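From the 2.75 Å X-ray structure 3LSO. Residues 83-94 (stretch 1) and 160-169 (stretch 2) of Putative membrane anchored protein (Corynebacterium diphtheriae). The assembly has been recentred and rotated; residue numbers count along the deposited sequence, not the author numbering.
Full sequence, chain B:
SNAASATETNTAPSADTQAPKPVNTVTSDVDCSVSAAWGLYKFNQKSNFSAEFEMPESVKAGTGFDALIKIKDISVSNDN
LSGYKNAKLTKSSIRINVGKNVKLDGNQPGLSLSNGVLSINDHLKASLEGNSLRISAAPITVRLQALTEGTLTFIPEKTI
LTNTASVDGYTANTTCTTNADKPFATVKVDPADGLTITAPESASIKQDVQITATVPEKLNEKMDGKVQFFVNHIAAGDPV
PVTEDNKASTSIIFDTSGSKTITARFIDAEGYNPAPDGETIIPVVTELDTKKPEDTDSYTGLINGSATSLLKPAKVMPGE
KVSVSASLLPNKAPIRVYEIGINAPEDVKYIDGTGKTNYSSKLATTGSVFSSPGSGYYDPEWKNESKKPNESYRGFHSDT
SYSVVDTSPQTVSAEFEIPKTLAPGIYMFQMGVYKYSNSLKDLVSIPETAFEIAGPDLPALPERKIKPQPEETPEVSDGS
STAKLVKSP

Stretch 1, residues 83-94: GYKNAKLTKSSI
Stretch 2, residues 160-169: ILTNTASVDG

How do the stretches pair at the start of stretch 2? Strand 160-167 runs antiparallel to strand 91-94, at 170°, extended from Leu161 to Val167, with Ile160 at phi/psi -73/-25. Leu161 faces Ile94 in a non-hydrogen-bonded pair (CA to CA 4.7 Å), both buried, as apolar side chains suit; Ile94 is m,t. Thr162 (p) pairs with Ser93: Thr162 N donates to Ser93 O at 3.0 Å, Ser93 N to Thr162 O at 2.7 Å.

What happens at the bulge? Asn163 (p) lies opposite Ser92 (p), CA to CA 3.9 Å. Thr164 (m) then sends N to Lys91 O (2.9 Å), while Thr164 O accepts Lys91 N at 3.3 Å, Thr90 N at 2.7 Å and Thr90 OG1 at 2.9 Å. Thr90 (p, phi/psi -88/-39) is the extra residue that shifts the register by one, and its hydroxyl suits this corner.

How does pairing resume? Ala165 sits across from Leu89 (m,t), Leu89 CD2 lying 4.2 Å from Ala165 CB. Ser166 (t) exchanges bonds with Lys88: Ser166 N to Lys88 O, 2.9 Å, and Lys88 N to Ser166 O, 3.1 Å. The extended Lys88 side chain leads away, exposed.

What closes the contact? Val167 (t) places CG2 3.8 Å from Ala87 CB and CG1 3.7 Å from Tyr84 CG. Asp168 (m; phi/psi 61/37) brings OD2 to the Tyr84 ring edge, 3.9 Å from Tyr84 CD1.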

# COMPACT_ATOMS: atom_id res chain seq x y z
N GLY B 83 46.17 42.00 19.18
CA GLY B 83 46.00 43.45 19.28
C GLY B 83 44.61 44.03 19.06
O GLY B 83 44.40 45.21 19.33
N TYR B 84 43.66 43.22 18.60
CA TYR B 84 42.32 43.73 18.26
C TYR B 84 41.27 43.56 19.37
O TYR B 84 41.01 42.44 19.83
CB TYR B 84 41.83 43.10 16.94
CG TYR B 84 42.81 43.31 15.80
CD1 TYR B 84 42.99 44.58 15.24
CD2 TYR B 84 43.57 42.25 15.31
CE1 TYR B 84 43.90 44.78 14.20
CE2 TYR B 84 44.48 42.43 14.28
CZ TYR B 84 44.64 43.70 13.72
OH TYR B 84 45.55 43.86 12.69
N LYS B 85 40.66 44.68 19.78
CA LYS B 85 39.69 44.69 20.88
C LYS B 85 38.33 44.09 20.49
O LYS B 85 37.93 43.05 21.02
CB LYS B 85 39.53 46.10 21.46
N ASN B 86 37.63 44.74 19.56
CA ASN B 86 36.30 44.27 19.15
C ASN B 86 36.28 43.76 17.70
O ASN B 86 36.92 44.34 16.82
CB ASN B 86 35.26 45.37 19.36
N ALA B 87 35.54 42.68 17.47
CA ALA B 87 35.44 42.04 16.15
C ALA B 87 34.06 41.42 15.96
O ALA B 87 33.62 40.62 16.77
CB ALA B 87 36.51 40.99 15.99
N LYS B 88 33.39 41.79 14.87
CA LYS B 88 32.04 41.31 14.58
C LYS B 88 31.98 40.69 13.19
O LYS B 88 32.80 41.01 12.34
CB LYS B 88 31.04 42.47 14.61
CG LYS B 88 30.79 43.04 15.97
CD LYS B 88 29.58 43.97 15.95
CE LYS B 88 29.61 44.92 17.15
NZ LYS B 88 28.34 45.69 17.28
N LEU B 89 31.01 39.80 12.97
CA LEU B 89 30.74 39.30 11.63
C LEU B 89 29.60 40.10 11.04
O LEU B 89 28.51 40.12 11.58
CB LEU B 89 30.34 37.83 11.66
CG LEU B 89 31.35 36.78 12.11
CD1 LEU B 89 30.68 35.42 12.15
CD2 LEU B 89 32.54 36.76 11.19
N THR B 90 29.87 40.74 9.92
CA THR B 90 28.86 41.54 9.24
C THR B 90 28.06 40.65 8.28
O THR B 90 26.84 40.79 8.17
CB THR B 90 29.49 42.72 8.50
OG1 THR B 90 30.44 42.25 7.55
CG2 THR B 90 30.21 43.62 9.47
N LYS B 91 28.76 39.74 7.61
CA LYS B 91 28.17 38.78 6.67
C LYS B 91 28.72 37.39 6.99
O LYS B 91 29.83 37.27 7.49
CB LYS B 91 28.59 39.11 5.24
CG LYS B 91 28.00 40.38 4.66
CD LYS B 91 28.74 40.77 3.37
CE LYS B 91 28.07 41.96 2.67
NZ LYS B 91 26.68 41.58 2.21
N SER B 92 27.95 36.34 6.72
CA SER B 92 28.50 34.99 6.67
C SER B 92 27.59 34.05 5.89
O SER B 92 26.39 34.28 5.76
CB SER B 92 28.80 34.44 8.06
OG SER B 92 27.66 34.35 8.85
N SER B 93 28.18 32.98 5.35
CA SER B 93 27.51 32.13 4.40
C SER B 93 28.01 30.70 4.52
O SER B 93 29.18 30.44 4.27
CB SER B 93 27.80 32.62 2.97
OG SER B 93 26.62 33.06 2.31
N ILE B 94 27.12 29.79 4.90
CA ILE B 94 27.43 28.36 4.87
C ILE B 94 26.78 27.80 3.62
O ILE B 94 25.59 28.02 3.39
CB ILE B 94 26.87 27.63 6.07
CG1 ILE B 94 27.39 28.28 7.34
CG2 ILE B 94 27.25 26.15 6.03
CD1 ILE B 94 26.45 28.13 8.51
N ILE B 160 32.82 26.10 1.22
CA ILE B 160 31.85 25.74 2.24
C ILE B 160 31.44 26.92 3.11
O ILE B 160 30.35 26.95 3.67
CB ILE B 160 32.35 24.56 3.12
CG1 ILE B 160 31.44 24.32 4.31
CG2 ILE B 160 33.74 24.80 3.62
CD1 ILE B 160 30.30 23.42 3.99
N LEU B 161 32.31 27.91 3.20
CA LEU B 161 32.08 28.97 4.17
C LEU B 161 32.75 30.27 3.75
O LEU B 161 33.92 30.27 3.36
CB LEU B 161 32.60 28.50 5.53
CG LEU B 161 32.21 29.24 6.80
CD1 LEU B 161 32.05 28.22 7.93
CD2 LEU B 161 33.26 30.30 7.17
N THR B 162 31.99 31.37 3.81
CA THR B 162 32.54 32.71 3.61
C THR B 162 31.97 33.59 4.69
O THR B 162 30.79 33.45 5.05
CB THR B 162 32.12 33.35 2.29
OG1 THR B 162 30.73 33.70 2.36
CG2 THR B 162 32.39 32.47 1.07
N ASN B 163 32.79 34.48 5.22
CA ASN B 163 32.28 35.50 6.12
C ASN B 163 32.97 36.81 5.84
O ASN B 163 33.94 36.87 5.05
CB ASN B 163 32.42 35.09 7.58
CG ASN B 163 33.82 35.26 8.10
OD1 ASN B 163 34.73 34.53 7.73
ND2 ASN B 163 34.01 36.25 8.96
N THR B 164 32.45 37.86 6.47
CA THR B 164 33.02 39.20 6.41
C THR B 164 32.98 39.79 7.79
O THR B 164 31.93 39.86 8.42
CB THR B 164 32.29 40.08 5.39
OG1 THR B 164 32.49 39.50 4.08
CG2 THR B 164 32.82 41.51 5.41
N ALA B 165 34.15 40.19 8.26
CA ALA B 165 34.32 40.64 9.62
C ALA B 165 34.72 42.09 9.64
O ALA B 165 35.55 42.54 8.85
CB ALA B 165 35.37 39.79 10.32
N SER B 166 34.13 42.82 10.58
CA SER B 166 34.52 44.19 10.85
C SER B 166 35.36 44.26 12.13
O SER B 166 34.87 43.95 13.22
CB SER B 166 33.28 45.08 10.95
OG SER B 166 33.67 46.40 11.18
N VAL B 167 36.62 44.68 11.98
CA VAL B 167 37.60 44.64 13.06
C VAL B 167 38.38 45.95 13.16
O VAL B 167 39.29 46.20 12.36
CB VAL B 167 38.63 43.50 12.80
CG1 VAL B 167 39.70 43.44 13.89
CG2 VAL B 167 37.93 42.13 12.62
N ASP B 168 38.03 46.79 14.12
CA ASP B 168 38.76 48.05 14.38
C ASP B 168 38.77 49.04 13.20
O ASP B 168 39.76 49.74 12.97
CB ASP B 168 40.21 47.75 14.84
CG ASP B 168 40.35 47.43 16.35
OD1 ASP B 168 39.41 46.86 16.98
OD2 ASP B 168 41.43 47.74 16.91
N GLY B 169 37.67 49.12 12.45
CA GLY B 169 37.63 49.94 11.24
C GLY B 169 38.08 49.21 9.97
O GLY B 169 37.90 49.71 8.86